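Local coordinates for amino acid ABC transporter, binding protein (Thermus thermophilus, PDB 3VV5) that binds S-(2-aminoethyl)-L-cysteine (L-thialysine) as the solute-binding component of an amino acid ABC transporter, at residues L88-I100 with M219-L232. Residues are numbered along the deposited sequence; the frame is centred on the assembly and turned at random.
Sequences LIQLNQGRFDFVI and MAVAKGNKSLLDAL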
ATOM      1  N   LEU A  88      -6.908   9.210  -2.408  1.00 14.41           N
ATOM      2  CA  LEU A  88      -6.441  10.098  -3.478  1.00 14.46           C
ATOM      3  C   LEU A  88      -7.395  11.279  -3.686  1.00 14.98           C
ATOM      4  O   LEU A  88      -6.958  12.414  -3.888  1.00 14.70           O
ATOM      5  CB  LEU A  88      -6.190   9.340  -4.782  1.00 14.36           C
ATOM      6  CG  LEU A  88      -5.126   8.229  -4.697  1.00 14.10           C
ATOM      7  CD1 LEU A  88      -4.896   7.622  -6.076  1.00 16.43           C
ATOM      8  CD2 LEU A  88      -3.814   8.739  -4.056  1.00 11.30           C
ATOM      9  N   ILE A  89      -8.694  11.010  -3.593  1.00 15.27           N
ATOM     10  CA  ILE A  89      -9.699  12.070  -3.695  1.00 16.33           C
ATOM     11  C   ILE A  89      -9.532  13.099  -2.585  1.00 16.20           C
ATOM     12  O   ILE A  89      -9.464  14.301  -2.853  1.00 16.58           O
ATOM     13  CB  ILE A  89     -11.134  11.487  -3.771  1.00 16.24           C
ATOM     14  CG1 ILE A  89     -11.251  10.711  -5.089  1.00 18.11           C
ATOM     15  CG2 ILE A  89     -12.188  12.605  -3.709  1.00 16.79           C
ATOM     16  CD1 ILE A  89     -12.494   9.855  -5.230  1.00 20.46           C
ATOM     17  N   GLN A  90      -9.421  12.642  -1.342  1.00 15.86           N
ATOM     18  CA  GLN A  90      -9.269  13.576  -0.237  1.00 16.73           C
ATOM     19  C   GLN A  90      -7.946  14.357  -0.283  1.00 16.11           C
ATOM     20  O   GLN A  90      -7.892  15.483   0.188  1.00 15.68           O
ATOM     21  CB  GLN A  90      -9.440  12.898   1.122  1.00 16.37           C
ATOM     22  CG  GLN A  90     -10.892  12.450   1.391  1.00 20.39           C
ATOM     23  CD  GLN A  90     -11.343  12.689   2.838  1.00 23.42           C
ATOM     24  OE1 GLN A  90     -12.515  12.949   3.096  1.00 30.84           O
ATOM     25  NE2 GLN A  90     -10.424  12.614   3.765  1.00 26.15           N
ATOM     26  N   LEU A  91      -6.901  13.742  -0.834  1.00 15.36           N
ATOM     27  CA  LEU A  91      -5.610  14.395  -1.013  1.00 15.03           C
ATOM     28  C   LEU A  91      -5.779  15.598  -1.938  1.00 15.67           C
ATOM     29  O   LEU A  91      -5.314  16.697  -1.631  1.00 15.42           O
ATOM     30  CB  LEU A  91      -4.601  13.402  -1.623  1.00 14.57           C
ATOM     31  CG  LEU A  91      -3.258  13.922  -2.161  1.00 14.61           C
ATOM     32  CD1 LEU A  91      -2.459  14.612  -1.033  1.00 13.04           C
ATOM     33  CD2 LEU A  91      -2.454  12.798  -2.791  1.00 11.37           C
ATOM     34  N   ASN A  92      -6.471  15.368  -3.054  1.00 16.92           N
ATOM     35  CA  ASN A  92      -6.767  16.425  -4.018  1.00 18.46           C
ATOM     36  C   ASN A  92      -7.677  17.530  -3.503  1.00 19.19           C
ATOM     37  O   ASN A  92      -7.712  18.614  -4.076  1.00 19.48           O
ATOM     38  CB  ASN A  92      -7.314  15.838  -5.321  1.00 18.13           C
ATOM     39  CG  ASN A  92      -6.214  15.446  -6.301  1.00 19.10           C
ATOM     40  OD1 ASN A  92      -5.215  16.157  -6.462  1.00 19.38           O
ATOM     41  ND2 ASN A  92      -6.395  14.311  -6.966  1.00 17.90           N
ATOM     42  N   GLN A  93      -8.422  17.246  -2.431  1.00 19.85           N
ATOM     43  CA  GLN A  93      -9.260  18.241  -1.771  1.00 20.21           C
ATOM     44  C   GLN A  93      -8.482  18.983  -0.691  1.00 20.11           C
ATOM     45  O   GLN A  93      -8.977  19.954  -0.117  1.00 19.83           O
ATOM     46  CB  GLN A  93     -10.496  17.570  -1.158  1.00 20.14           C
ATOM     47  CG  GLN A  93     -11.397  16.948  -2.198  1.00 20.66           C
ATOM     48  CD  GLN A  93     -12.601  16.280  -1.586  1.00 23.59           C
ATOM     49  OE1 GLN A  93     -12.505  15.649  -0.534  1.00 24.97           O
ATOM     50  NE2 GLN A  93     -13.752  16.406  -2.250  1.00 25.29           N
ATOM     51  N   GLY A  94      -7.270  18.520  -0.407  1.00 19.52           N
ATOM     52  CA  GLY A  94      -6.403  19.208   0.541  1.00 19.31           C
ATOM     53  C   GLY A  94      -6.559  18.794   1.999  1.00 18.93           C
ATOM     54  O   GLY A  94      -6.098  19.492   2.885  1.00 18.72           O
ATOM     55  N   ARG A  95      -7.215  17.663   2.241  1.00 19.64           N
ATOM     56  CA  ARG A  95      -7.389  17.110   3.597  1.00 19.89           C
ATOM     57  C   ARG A  95      -6.045  16.721   4.226  1.00 19.28           C
ATOM     58  O   ARG A  95      -5.841  16.867   5.436  1.00 19.69           O
ATOM     59  CB  ARG A  95      -8.373  15.917   3.571  1.00 20.44           C
ATOM     60  CG  ARG A  95      -8.516  15.149   4.906  1.00 24.28           C
ATOM     61  CD  ARG A  95      -9.473  15.825   5.865  1.00 28.81           C
ATOM     62  NE  ARG A  95      -9.584  15.181   7.185  1.00 30.25           N
ATOM     63  CZ  ARG A  95     -10.371  14.142   7.473  1.00 31.28           C
ATOM     64  NH1 ARG A  95     -11.105  13.569   6.531  1.00 32.02           N
ATOM     65  NH2 ARG A  95     -10.412  13.660   8.711  1.00 30.16           N
ATOM     66  N   PHE A  96      -5.125  16.227   3.405  1.00 18.88           N
ATOM     67  CA  PHE A  96      -3.763  15.946   3.862  1.00 18.15           C
ATOM     68  C   PHE A  96      -2.800  16.526   2.830  1.00 17.32           C
ATOM     69  O   PHE A  96      -3.202  16.824   1.698  1.00 17.70           O
ATOM     70  CB  PHE A  96      -3.467  14.441   4.017  1.00 19.24           C
ATOM     71  CG  PHE A  96      -4.650  13.517   3.809  1.00 18.36           C
ATOM     72  CD1 PHE A  96      -5.451  13.137   4.874  1.00 20.59           C
ATOM     73  CD2 PHE A  96      -4.900  12.958   2.558  1.00 20.23           C
ATOM     74  CE1 PHE A  96      -6.513  12.235   4.695  1.00 19.63           C
ATOM     75  CE2 PHE A  96      -5.962  12.065   2.373  1.00 18.74           C
ATOM     76  CZ  PHE A  96      -6.767  11.709   3.434  1.00 18.39           C
ATOM     77  N   ASP A  97      -1.532  16.663   3.203  1.00 16.08           N
ATOM     78  CA  ASP A  97      -0.512  17.202   2.295  1.00 15.68           C
ATOM     79  C   ASP A  97       0.067  16.134   1.375  1.00 14.62           C
ATOM     80  O   ASP A  97       0.345  16.389   0.192  1.00 14.63           O
ATOM     81  CB  ASP A  97       0.606  17.874   3.096  1.00 15.65           C
ATOM     82  CG  ASP A  97       0.091  18.973   3.966  1.00 18.24           C
ATOM     83  OD1 ASP A  97      -0.605  19.864   3.425  1.00 18.66           O
ATOM     84  OD2 ASP A  97       0.356  18.946   5.186  1.00 18.15           O
ATOM     85  N   PHE A  98       0.243  14.933   1.918  1.00 13.76           N
ATOM     86  CA  PHE A  98       0.590  13.781   1.100  1.00 12.61           C
ATOM     87  C   PHE A  98       0.008  12.493   1.653  1.00 12.48           C
ATOM     88  O   PHE A  98      -0.434  12.430   2.808  1.00 11.90           O
ATOM     89  CB  PHE A  98       2.103  13.661   0.808  1.00 12.02           C
ATOM     90  CG  PHE A  98       2.951  13.062   1.932  1.00 11.76           C
ATOM     91  CD1 PHE A  98       3.351  11.716   1.884  1.00 11.27           C
ATOM     92  CD2 PHE A  98       3.439  13.870   2.969  1.00 11.73           C
ATOM     93  CE1 PHE A  98       4.174  11.162   2.901  1.00 10.31           C
ATOM     94  CE2 PHE A  98       4.297  13.346   3.990  1.00 11.35           C
ATOM     95  CZ  PHE A  98       4.657  11.993   3.957  1.00 11.49           C
ATOM     96  N   VAL A  99       0.035  11.479   0.807  1.00 11.85           N
ATOM     97  CA  VAL A  99      -0.487  10.174   1.161  1.00 12.18           C
ATOM     98  C   VAL A  99       0.633   9.141   0.988  1.00 11.92           C
ATOM     99  O   VAL A  99       1.354   9.151  -0.021  1.00 11.34           O
ATOM    100  CB  VAL A  99      -1.705   9.811   0.266  1.00 12.12           C
ATOM    101  CG1 VAL A  99      -2.115   8.328   0.422  1.00 12.66           C
ATOM    102  CG2 VAL A  99      -2.892  10.712   0.578  1.00 13.27           C
ATOM    103  N   ILE A 100       0.765   8.253   1.975  1.00 11.25           N
ATOM    104  CA  ILE A 100       1.618   7.062   1.854  1.00 11.00           C
ATOM    105  C   ILE A 100       0.829   5.884   2.355  1.00 10.93           C
ATOM    106  O   ILE A 100       0.626   5.723   3.563  1.00 11.11           O
ATOM    107  CB  ILE A 100       3.009   7.239   2.564  1.00 11.18           C
ATOM    108  CG1 ILE A 100       3.948   6.048   2.277  1.00 10.69           C
ATOM    109  CG2 ILE A 100       2.859   7.565   4.078  1.00 10.96           C
ATOM    110  CD1 ILE A 100       5.389   6.339   2.754  1.00  9.31           C
ATOM    111  N   MET A 219       4.476   7.483  -2.961  1.00 10.11           N
ATOM    112  CA  MET A 219       3.755   8.497  -2.208  1.00 11.04           C
ATOM    113  C   MET A 219       3.093   9.390  -3.229  1.00 11.07           C
ATOM    114  O   MET A 219       3.517   9.422  -4.377  1.00 12.05           O
ATOM    115  CB  MET A 219       4.719   9.353  -1.379  1.00 10.56           C
ATOM    116  CG  MET A 219       5.298   8.664  -0.160  1.00 12.60           C
ATOM    117  SD  MET A 219       6.628   9.661   0.537  1.00 17.30           S
ATOM    118  CE  MET A 219       7.979   9.227  -0.572  1.00 17.53           C
ATOM    119  N   ALA A 220       2.045  10.093  -2.815  1.00 11.61           N
ATOM    120  CA  ALA A 220       1.297  10.944  -3.733  1.00 12.57           C
ATOM    121  C   ALA A 220       1.061  12.290  -3.104  1.00 12.48           C
ATOM    122  O   ALA A 220       0.895  12.423  -1.889  1.00 13.11           O
ATOM    123  CB  ALA A 220      -0.061  10.298  -4.134  1.00 12.84           C
ATOM    124  N   VAL A 221       1.036  13.282  -3.970  1.00 12.95           N
ATOM    125  CA  VAL A 221       0.800  14.653  -3.618  1.00 14.51           C
ATOM    126  C   VAL A 221      -0.415  15.096  -4.465  1.00 14.66           C
ATOM    127  O   VAL A 221      -0.716  14.464  -5.467  1.00 13.74           O
ATOM    128  CB  VAL A 221       2.138  15.348  -3.927  1.00 14.80           C
ATOM    129  CG1 VAL A 221       2.071  16.325  -5.059  1.00 15.26           C
ATOM    130  CG2 VAL A 221       2.864  15.808  -2.659  1.00 16.15           C
ATOM    131  N   ALA A 222      -1.136  16.140  -4.054  1.00 15.61           N
ATOM    132  CA  ALA A 222      -2.228  16.681  -4.879  1.00 16.42           C
ATOM    133  C   ALA A 222      -1.698  17.081  -6.260  1.00 16.74           C
ATOM    134  O   ALA A 222      -0.590  17.595  -6.364  1.00 16.55           O
ATOM    135  CB  ALA A 222      -2.868  17.882  -4.193  1.00 16.39           C
ATOM    136  N   LYS A 223      -2.480  16.849  -7.314  1.00 17.36           N
ATOM    137  CA  LYS A 223      -1.995  17.078  -8.673  1.00 17.93           C
ATOM    138  C   LYS A 223      -1.523  18.533  -8.798  1.00 18.25           C
ATOM    139  O   LYS A 223      -2.215  19.450  -8.360  1.00 18.53           O
ATOM    140  CB  LYS A 223      -3.072  16.728  -9.722  1.00 18.80           C
ATOM    141  CG  LYS A 223      -2.690  17.004 -11.194  1.00 18.46           C
ATOM    142  CD  LYS A 223      -1.387  16.330 -11.620  1.00 22.90           C
ATOM    143  CE  LYS A 223      -1.608  14.988 -12.285  1.00 22.05           C
ATOM    144  NZ  LYS A 223      -0.348  14.363 -12.769  1.00 23.04           N
ATOM    145  N   GLY A 224      -0.317  18.729  -9.324  1.00 17.85           N
ATOM    146  CA  GLY A 224       0.244  20.084  -9.452  1.00 17.96           C
ATOM    147  C   GLY A 224       0.982  20.641  -8.242  1.00 17.63           C
ATOM    148  O   GLY A 224       1.490  21.772  -8.287  1.00 17.72           O
ATOM    149  N   ASN A 225       1.018  19.895  -7.131  1.00 17.67           N
ATOM    150  CA  ASN A 225       1.773  20.352  -5.954  1.00 16.91           C
ATOM    151  C   ASN A 225       3.261  20.016  -6.096  1.00 17.42           C
ATOM    152  O   ASN A 225       3.830  19.218  -5.311  1.00 15.89           O
ATOM    153  CB  ASN A 225       1.177  19.812  -4.630  1.00 17.04           C
ATOM    154  CG  ASN A 225       1.784  20.483  -3.391  1.00 16.99           C
ATOM    155  OD1 ASN A 225       2.699  21.310  -3.488  1.00 15.57           O
ATOM    156  ND2 ASN A 225       1.267  20.131  -2.225  1.00 13.26           N
ATOM    157  N   LYS A 226       3.892  20.642  -7.097  1.00 16.80           N
ATOM    158  CA  LYS A 226       5.287  20.338  -7.455  1.00 16.98           C
ATOM    159  C   LYS A 226       6.260  20.755  -6.347  1.00 16.42           C
ATOM    160  O   LYS A 226       7.324  20.167  -6.203  1.00 16.70           O
ATOM    161  CB  LYS A 226       5.654  20.974  -8.812  1.00 17.80           C
ATOM    162  CG  LYS A 226       4.924  20.356 -10.032  1.00 20.58           C
ATOM    163  CD  LYS A 226       5.398  18.897 -10.286  1.00 25.66           C
ATOM    164  CE  LYS A 226       4.889  18.267 -11.605  1.00 27.34           C
ATOM    165  NZ  LYS A 226       3.400  18.338 -11.791  1.00 29.88           N
ATOM    166  N   SER A 227       5.883  21.765  -5.562  1.00 15.71           N
ATOM    167  CA  SER A 227       6.666  22.203  -4.406  1.00 15.68           C
ATOM    168  C   SER A 227       6.862  21.060  -3.396  1.00 15.11           C
ATOM    169  O   SER A 227       8.005  20.684  -3.073  1.00 14.35           O
ATOM    170  CB  SER A 227       5.972  23.398  -3.728  1.00 15.49           C
ATOM    171  OG  SER A 227       6.726  23.802  -2.610  1.00 18.33           O
ATOM    172  N   LEU A 228       5.754  20.489  -2.922  1.00 14.11           N
ATOM    173  CA  LEU A 228       5.843  19.355  -1.998  1.00 13.48           C
ATOM    174  C   LEU A 228       6.453  18.129  -2.658  1.00 13.84           C
ATOM    175  O   LEU A 228       7.274  17.445  -2.038  1.00 13.44           O
ATOM    176  CB  LEU A 228       4.485  19.016  -1.353  1.00 13.56           C
ATOM    177  CG  LEU A 228       4.460  17.934  -0.258  1.00 12.37           C
ATOM    178  CD1 LEU A 228       5.534  18.142   0.811  1.00 10.88           C
ATOM    179  CD2 LEU A 228       3.103  17.869   0.422  1.00 10.79           C
ATOM    180  N   LEU A 229       6.060  17.849  -3.909  1.00 13.56           N
ATOM    181  CA  LEU A 229       6.635  16.738  -4.679  1.00 13.87           C
ATOM    182  C   LEU A 229       8.185  16.733  -4.664  1.00 14.11           C
ATOM    183  O   LEU A 229       8.818  15.693  -4.362  1.00 13.04           O
ATOM    184  CB  LEU A 229       6.105  16.731  -6.132  1.00 13.82           C
ATOM    185  CG  LEU A 229       6.443  15.506  -7.005  1.00 14.07           C
ATOM    186  CD1 LEU A 229       5.786  14.221  -6.463  1.00 13.72           C
ATOM    187  CD2 LEU A 229       6.034  15.734  -8.433  1.00 16.05           C
ATOM    188  N   ASP A 230       8.781  17.885  -4.984  1.00 14.02           N
ATOM    189  CA  ASP A 230      10.242  18.006  -4.947  1.00 15.05           C
ATOM    190  C   ASP A 230      10.785  17.686  -3.546  1.00 13.95           C
ATOM    191  O   ASP A 230      11.731  16.901  -3.414  1.00 13.73           O
ATOM    192  CB  ASP A 230      10.724  19.391  -5.423  1.00 16.07           C
ATOM    193  CG  ASP A 230      12.264  19.500  -5.493  1.00 19.15           C
ATOM    194  OD1 ASP A 230      12.947  18.498  -5.828  1.00 21.48           O
ATOM    195  OD2 ASP A 230      12.798  20.602  -5.198  1.00 25.08           O
ATOM    196  N   ALA A 231      10.186  18.269  -2.506  1.00 12.68           N
ATOM    197  CA  ALA A 231      10.661  18.024  -1.128  1.00 12.28           C
ATOM    198  C   ALA A 231      10.564  16.559  -0.718  1.00 12.08           C
ATOM    199  O   ALA A 231      11.484  16.025  -0.096  1.00 11.18           O
ATOM    200  CB  ALA A 231       9.923  18.903  -0.118  1.00 12.39           C
ATOM    201  N   LEU A 232       9.464  15.889  -1.078  1.00 11.32           N
ATOM    202  CA  LEU A 232       9.330  14.483  -0.713  1.00 10.94           C
ATOM    203  C   LEU A 232      10.322  13.627  -1.487  1.00 10.83           C
ATOM    204  O   LEU A 232      10.941  12.719  -0.912  1.00 11.64           O
ATOM    205  CB  LEU A 232       7.880  13.971  -0.890  1.00 11.13           C
ATOM    206  CG  LEU A 232       6.832  14.660  -0.002  1.00 10.63           C
ATOM    207  CD1 LEU A 232       5.409  14.209  -0.430  1.00 10.61           C
ATOM    208  CD2 LEU A 232       7.040  14.323   1.462  1.00 11.76           C
TER
HETATM  209  O   HOH W   1      -0.650  17.995  -1.750  1.00 15.42           O
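Phe98 meets Met219 and Leu232 where strand 98-100 runs antiparallel beside the end of strand 206-222. With CG between its backbone N and carbonyl carbon (chi1 80°), Phe98 stands its ring so that one face is presented to Leu232 of helix 226-242. Leu232 puts CD2 over that face, 4.0 Å from the centroid and offset toward the rim, a CH-pi contact, while its CD1 touches Phe98 CB and CG. Met219 comes in obliquely, SD 3.7 Å from Phe98 CE1, a Met-aromatic contact; its CG lies alongside Ile100 CD1. Ile69 of helix 61-72 touches both Met219 and Leu232, and Ile38 and Ile40 of the parallel strand 37-42 also pack on Phe98.

Ala220 works on the other face of the sheet. Its backbone forms the hydrogen-bonded pair with Val99: Val99 N to Ala220 O and Ala220 N to Val99 O are both 3.0 Å. Its CB points toward helix 87-92 and meets Leu91 CD2 at 3.7 Å, with Leu88 CD2 just beyond. Leu91 has CG anti to its backbone N (chi1 168°), which lays the branch over the backbone from Ala220 to Ala222.

Beyond Val221 polar groups take over. Asn92 OD1 accepts from Lys223 N at 2.9 Å, nearly straight at 164°, while its ND2 reaches Ala112 O. One water bridges the two segments, donating to Asp97 O and accepting from Ala222 N and Asn225 ND2; Asn225 OD1 caps the next helix by accepting from Leu228 N. In this lobe of the solute-binding protein, then, apolar packing on both faces clamps a short strand pair, and beyond the paired residues the water serves Asp97 O and Ala222 N, Asn92 holds Lys223 N in the turn, and Asn225 holds Leu228 N at the helix start.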